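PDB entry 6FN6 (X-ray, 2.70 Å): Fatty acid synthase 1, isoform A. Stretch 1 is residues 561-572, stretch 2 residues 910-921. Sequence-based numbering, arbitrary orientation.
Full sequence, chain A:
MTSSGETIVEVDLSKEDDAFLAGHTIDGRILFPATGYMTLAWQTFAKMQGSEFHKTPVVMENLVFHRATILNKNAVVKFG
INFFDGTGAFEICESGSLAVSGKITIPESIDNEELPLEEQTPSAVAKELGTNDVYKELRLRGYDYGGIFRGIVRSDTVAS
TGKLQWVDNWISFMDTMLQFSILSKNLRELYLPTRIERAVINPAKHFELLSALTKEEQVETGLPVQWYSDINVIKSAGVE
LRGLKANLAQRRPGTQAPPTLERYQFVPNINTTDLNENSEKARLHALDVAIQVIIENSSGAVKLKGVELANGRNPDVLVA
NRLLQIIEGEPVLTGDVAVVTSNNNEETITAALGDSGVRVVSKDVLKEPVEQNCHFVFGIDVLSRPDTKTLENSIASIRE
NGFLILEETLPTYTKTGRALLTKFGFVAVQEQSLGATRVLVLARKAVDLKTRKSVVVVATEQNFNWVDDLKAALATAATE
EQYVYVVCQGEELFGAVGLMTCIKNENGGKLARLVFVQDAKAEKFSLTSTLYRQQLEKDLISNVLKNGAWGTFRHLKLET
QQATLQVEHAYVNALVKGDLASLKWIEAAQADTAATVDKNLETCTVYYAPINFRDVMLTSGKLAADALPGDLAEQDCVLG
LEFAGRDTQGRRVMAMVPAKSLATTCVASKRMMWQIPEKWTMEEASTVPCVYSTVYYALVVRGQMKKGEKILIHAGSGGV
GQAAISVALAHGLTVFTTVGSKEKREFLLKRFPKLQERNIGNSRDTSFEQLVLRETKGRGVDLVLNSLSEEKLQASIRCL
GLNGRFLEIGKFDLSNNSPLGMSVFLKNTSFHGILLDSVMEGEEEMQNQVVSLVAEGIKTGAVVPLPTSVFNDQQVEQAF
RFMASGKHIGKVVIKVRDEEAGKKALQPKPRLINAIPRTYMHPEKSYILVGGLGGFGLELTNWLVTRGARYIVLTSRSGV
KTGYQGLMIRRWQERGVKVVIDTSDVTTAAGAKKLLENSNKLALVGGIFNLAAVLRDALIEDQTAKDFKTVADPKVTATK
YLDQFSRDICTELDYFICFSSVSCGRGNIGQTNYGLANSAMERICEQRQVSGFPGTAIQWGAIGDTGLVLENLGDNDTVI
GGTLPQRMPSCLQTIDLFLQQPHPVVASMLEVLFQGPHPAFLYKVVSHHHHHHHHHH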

ATOM      1  N   GLN A 561      28.418  38.627 -22.481  1.00126.68           N
ATOM      2  CA  GLN A 561      27.847  37.968 -21.312  1.00126.24           C
ATOM      3  C   GLN A 561      27.085  36.733 -21.790  1.00122.21           C
ATOM      4  O   GLN A 561      27.065  35.698 -21.125  1.00121.78           O
ATOM      5  N   GLN A 562      26.470  36.859 -22.964  1.00127.26           N
ATOM      6  CA  GLN A 562      25.708  35.780 -23.587  1.00125.40           C
ATOM      7  C   GLN A 562      25.761  35.917 -25.106  1.00123.35           C
ATOM      8  O   GLN A 562      24.729  35.936 -25.778  1.00127.36           O
ATOM      9  N   ALA A 563      26.975  36.011 -25.639  1.00105.31           N
ATOM     10  CA  ALA A 563      27.185  36.127 -27.076  1.00 99.12           C
ATOM     11  C   ALA A 563      27.081  34.759 -27.738  1.00 92.41           C
ATOM     12  O   ALA A 563      27.411  33.738 -27.135  1.00 91.43           O
ATOM     13  N   THR A 564      26.621  34.753 -28.985  1.00 92.05           N
ATOM     14  CA  THR A 564      26.356  33.520 -29.715  1.00 84.29           C
ATOM     15  C   THR A 564      27.168  33.448 -31.005  1.00 78.50           C
ATOM     16  O   THR A 564      27.053  34.307 -31.878  1.00 79.32           O
ATOM     17  N   LEU A 565      28.004  32.417 -31.099  1.00 68.07           N
ATOM     18  CA  LEU A 565      28.807  32.168 -32.290  1.00 64.28           C
ATOM     19  C   LEU A 565      28.279  30.953 -33.048  1.00 63.50           C
ATOM     20  O   LEU A 565      27.733  30.030 -32.448  1.00 61.55           O
ATOM     21  N   GLN A 566      28.432  30.964 -34.368  1.00 62.66           N
ATOM     22  CA  GLN A 566      27.971  29.856 -35.199  1.00 63.69           C
ATOM     23  C   GLN A 566      28.921  28.666 -35.081  1.00 57.74           C
ATOM     24  O   GLN A 566      30.010  28.667 -35.648  1.00 56.71           O
ATOM     25  N   VAL A 567      28.498  27.659 -34.324  1.00 62.70           N
ATOM     26  CA  VAL A 567      29.299  26.460 -34.107  1.00 61.77           C
ATOM     27  C   VAL A 567      28.742  25.292 -34.916  1.00 60.32           C
ATOM     28  O   VAL A 567      27.607  25.340 -35.390  1.00 62.18           O
ATOM     29  N   GLU A 568      29.550  24.251 -35.085  1.00 67.40           N
ATOM     30  CA  GLU A 568      29.134  23.082 -35.852  1.00 71.06           C
ATOM     31  C   GLU A 568      28.361  22.081 -34.995  1.00 62.05           C
ATOM     32  O   GLU A 568      27.381  21.492 -35.452  1.00 64.89           O
ATOM     33  N   HIS A 569      28.813  21.889 -33.759  1.00 54.63           N
ATOM     34  CA  HIS A 569      28.188  20.940 -32.843  1.00 53.42           C
ATOM     35  C   HIS A 569      27.758  21.608 -31.545  1.00 48.16           C
ATOM     36  O   HIS A 569      28.523  22.357 -30.933  1.00 48.09           O
ATOM     37  N   ALA A 570      26.531  21.321 -31.125  1.00 39.08           N
ATOM     38  CA  ALA A 570      25.989  21.912 -29.913  1.00 36.44           C
ATOM     39  C   ALA A 570      24.904  21.040 -29.302  1.00 36.52           C
ATOM     40  O   ALA A 570      24.373  20.133 -29.946  1.00 35.64           O
ATOM     41  N   TYR A 571      24.593  21.314 -28.041  1.00 39.93           N
ATOM     42  CA  TYR A 571      23.506  20.635 -27.353  1.00 41.04           C
ATOM     43  C   TYR A 571      22.715  21.673 -26.573  1.00 44.47           C
ATOM     44  O   TYR A 571      23.173  22.803 -26.392  1.00 45.96           O
ATOM     45  N   VAL A 572      21.527  21.292 -26.118  1.00 43.93           N
ATOM     46  CA  VAL A 572      20.676  22.197 -25.362  1.00 43.59           C
ATOM     47  C   VAL A 572      20.893  21.949 -23.879  1.00 41.55           C
ATOM     48  O   VAL A 572      21.027  20.804 -23.446  1.00 39.75           O
ATOM     49  N   PRO A 910      26.605  20.225 -44.498  1.00 86.13           N
ATOM     50  CA  PRO A 910      27.018  20.778 -43.206  1.00 81.82           C
ATOM     51  C   PRO A 910      26.159  21.969 -42.788  1.00 76.59           C
ATOM     52  O   PRO A 910      25.684  22.718 -43.643  1.00 75.62           O
ATOM     53  N   ARG A 911      25.966  22.131 -41.484  1.00 78.18           N
ATOM     54  CA  ARG A 911      25.221  23.264 -40.943  1.00 75.40           C
ATOM     55  C   ARG A 911      25.933  23.876 -39.752  1.00 67.67           C
ATOM     56  O   ARG A 911      26.793  23.255 -39.128  1.00 61.56           O
ATOM     57  N   LEU A 912      25.550  25.109 -39.450  1.00 73.07           N
ATOM     58  CA  LEU A 912      26.041  25.810 -38.282  1.00 69.73           C
ATOM     59  C   LEU A 912      24.835  26.238 -37.466  1.00 68.68           C
ATOM     60  O   LEU A 912      23.787  26.576 -38.019  1.00 70.97           O
ATOM     61  N   ILE A 913      24.982  26.219 -36.149  1.00 54.04           N
ATOM     62  CA  ILE A 913      23.899  26.600 -35.259  1.00 58.26           C
ATOM     63  C   ILE A 913      24.441  27.596 -34.253  1.00 55.03           C
ATOM     64  O   ILE A 913      25.582  27.484 -33.807  1.00 52.45           O
ATOM     65  N   ASN A 914      23.625  28.584 -33.910  1.00 71.52           N
ATOM     66  CA  ASN A 914      24.039  29.599 -32.958  1.00 72.20           C
ATOM     67  C   ASN A 914      23.967  29.044 -31.542  1.00 66.89           C
ATOM     68  O   ASN A 914      22.888  28.741 -31.030  1.00 67.16           O
ATOM     69  N   ALA A 915      25.133  28.914 -30.917  1.00 49.32           N
ATOM     70  CA  ALA A 915      25.225  28.398 -29.560  1.00 44.07           C
ATOM     71  C   ALA A 915      26.243  29.205 -28.773  1.00 44.66           C
ATOM     72  O   ALA A 915      27.146  29.819 -29.345  1.00 43.67           O
ATOM     73  N   ILE A 916      26.088  29.214 -27.456  1.00 47.21           N
ATOM     74  CA  ILE A 916      27.040  29.887 -26.591  1.00 48.74           C
ATOM     75  C   ILE A 916      28.367  29.154 -26.746  1.00 46.12           C
ATOM     76  O   ILE A 916      28.437  27.948 -26.504  1.00 44.75           O
ATOM     77  N   PRO A 917      29.426  29.869 -27.169  1.00 37.41           N
ATOM     78  CA  PRO A 917      30.696  29.164 -27.361  1.00 35.82           C
ATOM     79  C   PRO A 917      31.251  28.625 -26.049  1.00 33.08           C
ATOM     80  O   PRO A 917      31.004  29.198 -24.989  1.00 32.66           O
ATOM     81  N   ARG A 918      31.987  27.524 -26.128  1.00 35.97           N
ATOM     82  CA  ARG A 918      32.565  26.912 -24.944  1.00 33.84           C
ATOM     83  C   ARG A 918      33.823  26.139 -25.301  1.00 33.15           C
ATOM     84  O   ARG A 918      33.837  25.359 -26.252  1.00 32.28           O
ATOM     85  N   THR A 919      34.885  26.383 -24.542  1.00 34.76           N
ATOM     86  CA  THR A 919      36.175  25.762 -24.799  1.00 34.82           C
ATOM     87  C   THR A 919      36.391  24.600 -23.846  1.00 31.24           C
ATOM     88  O   THR A 919      36.225  24.733 -22.636  1.00 30.84           O
ATOM     89  N   TYR A 920      36.753  23.454 -24.408  1.00 31.95           N
ATOM     90  CA  TYR A 920      37.018  22.258 -23.623  1.00 31.43           C
ATOM     91  C   TYR A 920      38.508  21.932 -23.644  1.00 31.01           C
ATOM     92  O   TYR A 920      39.225  22.331 -24.559  1.00 30.97           O
ATOM     93  N   MET A 921      38.973  21.217 -22.627  1.00 37.32           N
ATOM     94  CA  MET A 921      40.364  20.786 -22.591  1.00 38.09           C
ATOM     95  C   MET A 921      40.591  19.597 -23.522  1.00 39.34           C
ATOM     96  O   MET A 921      39.654  18.896 -23.905  1.00 39.92           O
TER

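A short antiparallel pairing illustrates how backbone register fixes which side chains meet. Leu565 and Ala915 form one hydrogen-bonded pair, N of Leu565 reaching O of Ala915 at 3.2 Å and N of Ala915 reaching O of Leu565 at 3.2 Å; Val567 and Ile913 form the next, N of Val567 to O of Ile913 at 3.0 Å and N of Ile913 to O of Val567 at 2.9 Å. Alternation along the strands then sends Leu565, Val567, Ile913 and Ala915 to one face, and Gln566 and Asn914 to the other.

The first face is apolar and largely buried. Val567, with chi1 m, brings CG2 to 3.7 Å from CB of Ala915 and 4.1 Å from CG2 of Ile913, so one methyl serves both neighbours. Ile913 is extended, t at chi1 and chi2, which carries CD1 away from Val567 while CG2 remains beside it. Ala570 points toward the second stretch, its CB 3.7 Å from CB of Ala915 and 3.9 Å from CG2 of Ile913; two facing methyls allow this close approach. Leu565, an m,t rotamer, extends CD1 to 4.0 Å from CG of Pro917.

The opposite face is more open and more polar. Gln566 and Asn914 both have chi1 m, and CG of Gln566 lies 3.5 Å from OD1 of Asn914, a contact through the aliphatic part of the glutamine. The m,t chain of Gln566 carries OE1 to 3.6 Å from CD1 of Leu912, itself m,t.

Past the strand pairing, conformation can outweigh initial direction. Tyr571 starts away, yet chi1 p swings its ring back: CE1 lies 3.9 Å from OH of Tyr920, which sits at the ring edge and is hydrogen-bonded elsewhere in the structure. Arg918 starts sideways, but chi3 m bends its t,t chain, leaving NH1 3.7 Å from OH of Tyr571.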

ATOM      1  CB  GLN A 561      26.926  38.908 -20.518  1.00126.41           C
ATOM      2  CG  GLN A 561      25.669  39.394 -21.246  1.00126.54           C
ATOM      3  CD  GLN A 561      25.951  40.491 -22.258  1.00126.09           C
ATOM      4  OE1 GLN A 561      26.563  41.508 -21.934  1.00125.86           O
ATOM      5  NE2 GLN A 561      25.507  40.284 -23.493  1.00125.82           N
ATOM      6  CB  GLN A 562      24.252  35.771 -23.105  1.00126.66           C
ATOM      7  CG  GLN A 562      24.055  35.364 -21.647  1.00127.96           C
ATOM      8  CD  GLN A 562      24.369  33.896 -21.396  1.00127.08           C
ATOM      9  OE1 GLN A 562      25.442  33.408 -21.747  1.00125.90           O
ATOM     10  NE2 GLN A 562      23.425  33.186 -20.787  1.00127.36           N
ATOM     11  CB  ALA A 563      28.533  36.755 -27.368  1.00 99.07           C
ATOM     12  CB  THR A 564      24.859  33.384 -30.060  1.00 85.12           C
ATOM     13  OG1 THR A 564      24.441  34.501 -30.854  1.00 83.91           O
ATOM     14  CG2 THR A 564      24.020  33.329 -28.790  1.00 86.93           C
ATOM     15  CB  LEU A 565      30.270  31.936 -31.905  1.00 58.90           C
ATOM     16  CG  LEU A 565      31.036  33.112 -31.294  1.00 55.77           C
ATOM     17  CD1 LEU A 565      32.492  32.728 -31.081  1.00 55.87           C
ATOM     18  CD2 LEU A 565      30.926  34.378 -32.138  1.00 55.32           C
ATOM     19  CB  GLN A 566      27.845  30.287 -36.664  1.00 71.00           C
ATOM     20  CG  GLN A 566      26.620  31.141 -36.966  1.00 74.77           C
ATOM     21  CD  GLN A 566      26.276  31.169 -38.446  1.00 78.29           C
ATOM     22  OE1 GLN A 566      27.162  31.179 -39.304  1.00 78.58           O
ATOM     23  NE2 GLN A 566      24.983  31.172 -38.753  1.00 80.27           N
ATOM     24  CB  VAL A 567      29.362  26.111 -32.610  1.00 64.59           C
ATOM     25  CG1 VAL A 567      29.914  27.287 -31.815  1.00 63.65           C
ATOM     26  CG2 VAL A 567      27.981  25.714 -32.089  1.00 63.95           C
ATOM     27  CB  GLU A 568      30.352  22.399 -36.473  1.00 89.98           C
ATOM     28  CG  GLU A 568      30.006  21.268 -37.429  1.00105.09           C
ATOM     29  CD  GLU A 568      31.232  20.638 -38.059  1.00115.77           C
ATOM     30  OE1 GLU A 568      32.357  20.952 -37.617  1.00121.13           O
ATOM     31  OE2 GLU A 568      31.069  19.828 -38.995  1.00118.35           O
ATOM     32  CB  HIS A 569      29.130  19.775 -32.543  1.00 53.56           C
ATOM     33  CG  HIS A 569      29.448  18.935 -33.739  1.00 55.67           C
ATOM     34  ND1 HIS A 569      28.470  18.408 -34.555  1.00 56.83           N
ATOM     35  CD2 HIS A 569      30.630  18.522 -34.253  1.00 57.01           C
ATOM     36  CE1 HIS A 569      29.035  17.712 -35.524  1.00 58.03           C
ATOM     37  NE2 HIS A 569      30.345  17.766 -35.365  1.00 58.75           N
ATOM     38  CB  ALA A 570      25.441  23.298 -30.209  1.00 36.48           C
ATOM     39  CB  TYR A 571      24.039  19.540 -26.422  1.00 38.27           C
ATOM     40  CG  TYR A 571      24.793  20.072 -25.227  1.00 37.63           C
ATOM     41  CD1 TYR A 571      26.139  20.407 -25.322  1.00 38.41           C
ATOM     42  CD2 TYR A 571      24.160  20.242 -24.005  1.00 37.70           C
ATOM     43  CE1 TYR A 571      26.833  20.898 -24.231  1.00 38.60           C
ATOM     44  CE2 TYR A 571      24.846  20.730 -22.910  1.00 39.94           C
ATOM     45  CZ  TYR A 571      26.182  21.058 -23.028  1.00 38.46           C
ATOM     46  OH  TYR A 571      26.868  21.545 -21.937  1.00 39.25           O
ATOM     47  CB  VAL A 572      19.196  22.033 -25.753  1.00 41.74           C
ATOM     48  CG1 VAL A 572      18.302  22.932 -24.899  1.00 40.83           C
ATOM     49  CG2 VAL A 572      19.007  22.338 -27.231  1.00 39.06           C
ATOM     50  CB  PRO A 910      28.465  21.203 -43.454  1.00 82.50           C
ATOM     51  CG  PRO A 910      28.516  21.509 -44.909  1.00 86.08           C
ATOM     52  CD  PRO A 910      27.557  20.557 -45.573  1.00 88.62           C
ATOM     53  CB  ARG A 911      23.800  22.877 -40.516  1.00 79.99           C
ATOM     54  CG  ARG A 911      22.791  22.733 -41.640  1.00 87.95           C
ATOM     55  CD  ARG A 911      21.379  22.871 -41.074  1.00 94.31           C
ATOM     56  NE  ARG A 911      20.330  22.549 -42.039  1.00104.56           N
ATOM     57  CZ  ARG A 911      19.035  22.789 -41.841  1.00111.26           C
ATOM     58  NH1 ARG A 911      18.622  23.360 -40.715  1.00112.18           N
ATOM     59  NH2 ARG A 911      18.148  22.466 -42.772  1.00114.64           N
ATOM     60  CB  LEU A 912      26.880  27.023 -38.682  1.00 71.49           C
ATOM     61  CG  LEU A 912      28.195  26.744 -39.413  1.00 73.32           C
ATOM     62  CD1 LEU A 912      28.811  28.047 -39.881  1.00 74.00           C
ATOM     63  CD2 LEU A 912      29.169  25.977 -38.533  1.00 72.45           C
ATOM     64  CB  ILE A 913      23.281  25.365 -34.569  1.00 65.62           C
ATOM     65  CG1 ILE A 913      22.073  25.776 -33.720  1.00 68.24           C
ATOM     66  CG2 ILE A 913      24.325  24.648 -33.718  1.00 65.10           C
ATOM     67  CD1 ILE A 913      21.242  24.603 -33.209  1.00 69.55           C
ATOM     68  CB  ASN A 914      23.167  30.846 -33.096  1.00 81.87           C
ATOM     69  CG  ASN A 914      23.334  31.523 -34.440  1.00 87.07           C
ATOM     70  OD1 ASN A 914      24.235  32.341 -34.628  1.00 87.52           O
ATOM     71  ND2 ASN A 914      22.467  31.183 -35.387  1.00 89.02           N
ATOM     72  CB  ALA A 915      25.611  26.924 -29.573  1.00 43.64           C
ATOM     73  CB  ILE A 916      26.556  29.913 -25.133  1.00 52.48           C
ATOM     74  CG1 ILE A 916      25.257  30.713 -25.031  1.00 56.74           C
ATOM     75  CG2 ILE A 916      27.622  30.519 -24.224  1.00 53.79           C
ATOM     76  CD1 ILE A 916      24.555  30.595 -23.694  1.00 57.80           C
ATOM     77  CB  PRO A 917      31.612  30.240 -27.955  1.00 35.94           C
ATOM     78  CG  PRO A 917      31.032  31.531 -27.501  1.00 37.53           C
ATOM     79  CD  PRO A 917      29.549  31.315 -27.432  1.00 36.14           C
ATOM     80  CB  ARG A 918      31.547  25.996 -24.259  1.00 35.09           C
ATOM     81  CG  ARG A 918      32.110  25.225 -23.081  1.00 35.86           C
ATOM     82  CD  ARG A 918      31.006  24.601 -22.252  1.00 35.87           C
ATOM     83  NE  ARG A 918      30.194  25.623 -21.600  1.00 37.08           N
ATOM     84  CZ  ARG A 918      29.240  25.375 -20.709  1.00 38.82           C
ATOM     85  NH1 ARG A 918      28.968  24.125 -20.349  1.00 39.83           N
ATOM     86  NH2 ARG A 918      28.558  26.378 -20.174  1.00 39.73           N
ATOM     87  CB  THR A 919      37.334  26.778 -24.657  1.00 37.72           C
ATOM     88  OG1 THR A 919      37.051  27.947 -25.438  1.00 40.75           O
ATOM     89  CG2 THR A 919      38.650  26.175 -25.118  1.00 34.70           C
ATOM     90  CB  TYR A 920      36.211  21.078 -24.160  1.00 31.06           C
ATOM     91  CG  TYR A 920      34.710  21.288 -24.126  1.00 33.17           C
ATOM     92  CD1 TYR A 920      34.058  21.962 -25.150  1.00 36.12           C
ATOM     93  CD2 TYR A 920      33.946  20.805 -23.071  1.00 32.40           C
ATOM     94  CE1 TYR A 920      32.688  22.152 -25.121  1.00 37.01           C
ATOM     95  CE2 TYR A 920      32.577  20.990 -23.036  1.00 33.64           C
ATOM     96  CZ  TYR A 920      31.953  21.661 -24.060  1.00 36.35           C
ATOM     97  OH  TYR A 920      30.588  21.844 -24.015  1.00 38.82           O
ATOM     98  CB  MET A 921      40.785  20.423 -21.167  1.00 35.58           C
ATOM     99  CG  MET A 921      40.817  21.601 -20.206  1.00 34.92           C
ATOM    100  SD  MET A 921      41.810  22.983 -20.815  1.00 36.37           S
ATOM    101  CE  MET A 921      40.525  24.180 -21.161  1.00 36.39           C
TER